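PDB 6KFQ: rhodopsin from Rubrobacter xylanophilus, which binds retinal covalently and uses light to pump protons across the membrane. Local coordinates for residues 11-16 with 208-213; 18-23 with 212-217. All blocks are in the same frame, centred on the assembly; numbering follows the deposited sequence.

Interaction 1. Residues 11-16 with 208-213; sequences VGMLLG and AKVGFG. With RET (retinal), chain R; MPG ([(Z)-octadec-9-enyl] (2R)-2,3-bis(oxidanyl)propanoate), chain K.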
loop_
_atom_site.group_PDB
_atom_site.type_symbol
_atom_site.label_atom_id
_atom_site.label_comp_id
_atom_site.label_asym_id
_atom_site.label_seq_id
_atom_site.Cartn_x
_atom_site.Cartn_y
_atom_site.Cartn_z
ATOM N N VAL A 11 14.894 -0.989 -7.556
ATOM C CA VAL A 11 15.660 0.253 -7.560
ATOM C C VAL A 11 14.762 1.438 -7.219
ATOM O O VAL A 11 15.142 2.320 -6.439
ATOM C CB VAL A 11 16.373 0.424 -8.915
ATOM C CG1 VAL A 11 17.073 1.774 -8.983
ATOM C CG2 VAL A 11 17.375 -0.704 -9.114
ATOM N N GLY A 12 13.547 1.463 -7.759
ATOM C CA GLY A 12 12.630 2.544 -7.429
ATOM C C GLY A 12 12.329 2.627 -5.942
ATOM O O GLY A 12 12.334 3.711 -5.353
ATOM N N MET A 13 12.040 1.482 -5.322
ATOM C CA MET A 13 11.762 1.475 -3.887
ATOM C C MET A 13 13.021 1.784 -3.092
ATOM O O MET A 13 12.964 2.465 -2.061
ATOM C CB MET A 13 11.199 0.123 -3.461
ATOM C CG MET A 13 9.868 -0.229 -4.092
ATOM S SD MET A 13 8.594 0.932 -3.570
ATOM C CE MET A 13 7.162 0.188 -4.354
ATOM N N LEU A 14 14.166 1.281 -3.554
ATOM C CA LEU A 14 15.420 1.570 -2.876
ATOM C C LEU A 14 15.707 3.061 -2.897
ATOM O O LEU A 14 15.998 3.663 -1.859
ATOM C CB LEU A 14 16.562 0.784 -3.531
ATOM C CG LEU A 14 17.946 1.085 -2.962
ATOM C CD1 LEU A 14 17.934 0.911 -1.455
ATOM C CD2 LEU A 14 18.981 0.175 -3.605
ATOM N N LEU A 15 15.621 3.680 -4.078
ATOM C CA LEU A 15 15.891 5.111 -4.176
ATOM C C LEU A 15 14.901 5.913 -3.346
ATOM O O LEU A 15 15.273 6.896 -2.694
ATOM C CB LEU A 15 15.841 5.561 -5.632
ATOM C CG LEU A 15 16.949 5.066 -6.562
ATOM C CD1 LEU A 15 16.736 5.652 -7.942
ATOM C CD2 LEU A 15 18.325 5.454 -6.021
ATOM N N GLY A 16 13.634 5.514 -3.365
ATOM C CA GLY A 16 12.661 6.172 -2.507
ATOM C C GLY A 16 13.005 6.044 -1.037
ATOM O O GLY A 16 12.910 7.016 -0.280
ATOM N N ALA A 208 1.896 4.261 -5.466
ATOM C CA ALA A 208 1.203 4.157 -4.185
ATOM C C ALA A 208 2.136 4.242 -2.985
ATOM O O ALA A 208 1.646 4.456 -1.864
ATOM C CB ALA A 208 0.407 2.841 -4.138
ATOM N N LYS A 209 3.455 4.107 -3.189
ATOM C CA LYS A 209 4.427 4.150 -2.099
ATOM C C LYS A 209 5.420 5.288 -2.266
ATOM O O LYS A 209 5.539 6.125 -1.366
ATOM C CB LYS A 209 5.173 2.810 -1.978
ATOM C CG LYS A 209 4.276 1.630 -1.540
ATOM C CD LYS A 209 5.054 0.330 -1.337
ATOM C CE LYS A 209 4.157 -0.761 -0.737
ATOM N NZ LYS A 209 3.315 -1.436 -1.762
ATOM N N VAL A 210 6.149 5.340 -3.382
ATOM C CA VAL A 210 7.101 6.429 -3.574
ATOM C C VAL A 210 6.379 7.716 -3.938
ATOM O O VAL A 210 6.715 8.784 -3.428
ATOM C CB VAL A 210 8.148 6.048 -4.635
ATOM C CG1 VAL A 210 9.078 7.249 -4.908
ATOM C CG2 VAL A 210 8.957 4.857 -4.162
ATOM N N GLY A 211 5.376 7.640 -4.817
ATOM C CA GLY A 211 4.604 8.833 -5.128
ATOM C C GLY A 211 3.871 9.362 -3.910
ATOM O O GLY A 211 3.959 10.546 -3.578
ATOM N N PHE A 212 3.127 8.480 -3.236
ATOM C CA PHE A 212 2.511 8.798 -1.950
ATOM C C PHE A 212 3.516 9.433 -0.995
ATOM O O PHE A 212 3.291 10.534 -0.479
ATOM C CB PHE A 212 1.909 7.499 -1.383
ATOM C CG PHE A 212 1.169 7.636 -0.071
ATOM C CD1 PHE A 212 1.861 7.676 1.128
ATOM C CD2 PHE A 212 -0.223 7.596 -0.037
ATOM C CE1 PHE A 212 1.181 7.751 2.337
ATOM C CE2 PHE A 212 -0.913 7.649 1.177
ATOM C CZ PHE A 212 -0.211 7.736 2.355
ATOM N N GLY A 213 4.658 8.770 -0.778
ATOM C CA GLY A 213 5.594 9.245 0.223
ATOM C C GLY A 213 6.243 10.565 -0.138
ATOM O O GLY A 213 6.493 11.396 0.738
HETATM C C1 RET R . -6.122 -8.138 -4.034
HETATM C C2 RET R . -6.860 -9.354 -4.611
HETATM C C3 RET R . -8.188 -9.666 -3.954
HETATM C C4 RET R . -9.114 -8.467 -3.988
HETATM C C5 RET R . -8.431 -7.153 -3.676
HETATM C C6 RET R . -7.094 -7.019 -3.606
HETATM C C7 RET R . -6.518 -5.716 -3.305
HETATM C C8 RET R . -5.231 -5.351 -3.055
HETATM C C9 RET R . -4.688 -4.043 -2.769
HETATM C C10 RET R . -3.351 -3.892 -2.745
HETATM C C11 RET R . -2.605 -2.696 -2.480
HETATM C C12 RET R . -1.277 -2.719 -2.459
HETATM C C13 RET R . -0.389 -1.612 -2.189
HETATM C C14 RET R . 0.940 -1.854 -2.095
HETATM C C15 RET R . 1.985 -0.916 -1.801
HETATM C C16 RET R . -5.296 -8.627 -2.835
HETATM C C17 RET R . -5.162 -7.685 -5.150
HETATM C C18 RET R . -9.407 -6.082 -3.273
HETATM C C19 RET R . -5.639 -2.903 -2.536
HETATM C C20 RET R . -0.995 -0.251 -1.991
HETATM C C15 MPG K . 3.765 11.823 -7.015
HETATM C C16 MPG K . 2.811 11.573 -8.157
HETATM C C17 MPG K . 1.808 10.480 -7.916
HETATM C C18 MPG K . 0.905 10.230 -9.102
#
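M13 reaches across from helix 2-23 to lie against K209 and V210 of helix 194-218. Its CG stands anti to the carbonyl carbon (chi1 -63°), and the chain bends at chi2, which carries the thioether over to the other helix. The tip then meets the lysine shaft from the side. CE of M13 lies 3.7 Å from CD of K209 and 4.1 Å from CB of K209. Farther back, SD of M13 touches CG2 of V210 at 4.0 Å. M13 runs obliquely to both partners.

V210 points toward helix 2-23. Its CG2, anti to the carbonyl carbon, sits 3.8 Å from O of G12 and 4.3 Å from CA of G16. A side chain on G16 would collide with this methyl, so the glycine allows the close approach: its CA is 5.7 Å from that of V210. The axes of the two segments come within 9.9 Å at a crossing angle of 28°.

K209 leads away to the chromophore. Its NZ is bonded to C15 of retinal at 1.4 Å, the Schiff base linkage of microbial rhodopsins. M13 thus packs on the aliphatic part of the lysine chain, short of the linkage. A wider pi-type turn at 208-211 includes the lysine. Among the neighbouring helices, A45 of helix 32-53 touches both M13 and K209, and D74 and T78 of helix 70-90 touch K209.

Interaction 2. Residues 18-23 with 212-217; sequences LYFAFL and FGLLLL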
loop_
_atom_site.group_PDB
_atom_site.type_symbol
_atom_site.label_atom_id
_atom_site.label_comp_id
_atom_site.label_asym_id
_atom_site.label_seq_id
_atom_site.Cartn_x
_atom_site.Cartn_y
_atom_site.Cartn_z
ATOM N N LEU A 18 15.973 5.588 0.354
ATOM C CA LEU A 18 17.136 6.413 0.655
ATOM C C LEU A 18 16.766 7.887 0.706
ATOM O O LEU A 18 17.219 8.617 1.597
ATOM C CB LEU A 18 18.233 6.169 -0.388
ATOM C CG LEU A 18 18.738 4.731 -0.512
ATOM C CD1 LEU A 18 19.890 4.643 -1.502
ATOM C CD2 LEU A 18 19.144 4.189 0.853
ATOM N N TYR A 19 15.946 8.347 -0.242
ATOM C CA TYR A 19 15.541 9.749 -0.236
ATOM C C TYR A 19 14.701 10.079 0.991
ATOM O O TYR A 19 14.884 11.133 1.609
ATOM C CB TYR A 19 14.768 10.091 -1.507
ATOM C CG TYR A 19 14.464 11.565 -1.635
ATOM C CD1 TYR A 19 13.171 12.016 -1.852
ATOM C CD2 TYR A 19 15.483 12.516 -1.521
ATOM C CE1 TYR A 19 12.896 13.365 -1.970
ATOM C CE2 TYR A 19 15.213 13.867 -1.636
ATOM C CZ TYR A 19 13.921 14.287 -1.866
ATOM O OH TYR A 19 13.635 15.634 -1.973
ATOM N N PHE A 20 13.764 9.197 1.355
ATOM C CA PHE A 20 12.949 9.465 2.537
ATOM C C PHE A 20 13.798 9.444 3.801
ATOM O O PHE A 20 13.574 10.241 4.716
ATOM C CB PHE A 20 11.806 8.454 2.648
ATOM C CG PHE A 20 10.843 8.493 1.501
ATOM C CD1 PHE A 20 10.796 9.579 0.648
ATOM C CD2 PHE A 20 9.962 7.434 1.289
ATOM C CE1 PHE A 20 9.917 9.603 -0.415
ATOM C CE2 PHE A 20 9.074 7.456 0.232
ATOM C CZ PHE A 20 9.050 8.541 -0.622
ATOM N N ALA A 21 14.778 8.541 3.875
ATOM C CA ALA A 21 15.687 8.561 5.015
ATOM C C ALA A 21 16.466 9.869 5.064
ATOM O O ALA A 21 16.750 10.391 6.147
ATOM C CB ALA A 21 16.637 7.363 4.957
ATOM N N PHE A 22 16.799 10.427 3.896
ATOM C CA PHE A 22 17.511 11.700 3.852
ATOM C C PHE A 22 16.635 12.852 4.334
ATOM O O PHE A 22 17.077 13.683 5.138
ATOM C CB PHE A 22 18.014 11.984 2.438
ATOM C CG PHE A 22 18.609 13.350 2.289
ATOM C CD1 PHE A 22 19.923 13.587 2.666
ATOM C CD2 PHE A 22 17.855 14.407 1.797
ATOM C CE1 PHE A 22 20.475 14.848 2.554
ATOM C CE2 PHE A 22 18.406 15.676 1.683
ATOM C CZ PHE A 22 19.717 15.892 2.059
ATOM N N LEU A 23 15.397 12.942 3.828
ATOM C CA LEU A 23 14.518 14.050 4.213
ATOM C C LEU A 23 14.269 14.080 5.714
ATOM O O LEU A 23 13.942 15.140 6.272
ATOM C CB LEU A 23 13.180 13.953 3.481
ATOM C CG LEU A 23 13.118 14.016 1.955
ATOM C CD1 LEU A 23 11.692 13.649 1.498
ATOM C CD2 LEU A 23 13.511 15.402 1.465
ATOM N N PHE A 212 3.127 8.480 -3.236
ATOM C CA PHE A 212 2.511 8.798 -1.950
ATOM C C PHE A 212 3.516 9.433 -0.995
ATOM O O PHE A 212 3.291 10.534 -0.479
ATOM C CB PHE A 212 1.909 7.499 -1.383
ATOM C CG PHE A 212 1.169 7.636 -0.071
ATOM C CD1 PHE A 212 1.861 7.676 1.128
ATOM C CD2 PHE A 212 -0.223 7.596 -0.037
ATOM C CE1 PHE A 212 1.181 7.751 2.337
ATOM C CE2 PHE A 212 -0.913 7.649 1.177
ATOM C CZ PHE A 212 -0.211 7.736 2.355
ATOM N N GLY A 213 4.658 8.770 -0.778
ATOM C CA GLY A 213 5.594 9.245 0.223
ATOM C C GLY A 213 6.243 10.565 -0.138
ATOM O O GLY A 213 6.493 11.396 0.738
ATOM N N LEU A 214 6.526 10.776 -1.424
ATOM C CA LEU A 214 7.055 12.066 -1.865
ATOM C C LEU A 214 6.077 13.191 -1.557
ATOM O O LEU A 214 6.470 14.246 -1.046
ATOM C CB LEU A 214 7.351 12.024 -3.358
ATOM C CG LEU A 214 8.701 11.448 -3.766
ATOM C CD1 LEU A 214 8.748 11.209 -5.268
ATOM C CD2 LEU A 214 9.814 12.409 -3.335
ATOM N N LEU A 215 4.797 12.982 -1.873
ATOM C CA LEU A 215 3.779 13.989 -1.596
ATOM C C LEU A 215 3.626 14.232 -0.100
ATOM O O LEU A 215 3.523 15.382 0.339
ATOM C CB LEU A 215 2.448 13.561 -2.210
ATOM C CG LEU A 215 2.421 13.533 -3.735
ATOM C CD1 LEU A 215 1.120 12.930 -4.241
ATOM C CD2 LEU A 215 2.646 14.933 -4.305
ATOM N N LEU A 216 3.623 13.162 0.698
ATOM C CA LEU A 216 3.476 13.307 2.145
ATOM C C LEU A 216 4.662 14.057 2.747
ATOM O O LEU A 216 4.499 15.084 3.422
ATOM C CB LEU A 216 3.332 11.926 2.794
ATOM C CG LEU A 216 3.287 11.962 4.325
ATOM C CD1 LEU A 216 2.122 12.807 4.800
ATOM C CD2 LEU A 216 3.204 10.551 4.899
ATOM N N LEU A 217 5.870 13.546 2.517
ATOM C CA LEU A 217 7.046 14.057 3.213
ATOM C C LEU A 217 7.519 15.400 2.676
ATOM O O LEU A 217 8.305 16.072 3.350
ATOM C CB LEU A 217 8.179 13.031 3.143
ATOM C CG LEU A 217 7.800 11.680 3.752
ATOM C CD1 LEU A 217 9.008 10.755 3.839
ATOM C CD2 LEU A 217 7.162 11.866 5.120
#
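F20 is the main bump of this contact, and G213 provides the hollow. The ring leans obliquely against the backbone of helix 194-218, with CZ 3.5 Å from C of G213 and 3.5 Å from N of L214. A side chain on G213 would run into CE2 of F20. Two leucines border the ring. CD1 of L217 rests 3.7 Å from CG of F20, and CG of L214 lies 4.0 Å from CE1 of F20.

L214 continues outward to Y19, where its CD2 meets the ring edge, near the plane, 3.5 Å from CE1 of Y19. L23, one turn later on the same helix, lies over one face of the Y19 ring. L23 also sets its CD1 3.9 Å from CB of L217.

The axes of the two segments run nearly parallel, 11° apart, at 10.9 Å. T38 and T42 of helix 32-53 also touch F20. An alanine in place of F20 would probably open a gap over G213 and leave L217 and L214 without the ring they pack on. The side-chain contacts are apolar, and F20 also packs on the G213-L214 peptide; with no hydrogen bond in the contact, its hold probably rests on close fit and dispersion.

Overall arrangement
From the N terminus, helix 2-23 supplies residues 11-16 to interaction 1 and then residues 18-23 to interaction 2. The chain next passes through the helices from 32-53 to 158-184 before helix 194-218 returns alongside the first. Each contact closes a loop of about 190 residues. The loops cross: both partner segments advance together, as expected for two helices running the same way. The 208-213 and 212-217 segments overlap at F212 and G213. The centres are 8 Å apart, and F20 touches the backbone O of V210. Together they join the first and seventh transmembrane helices of the rhodopsin bundle, from the retinal lysine onward.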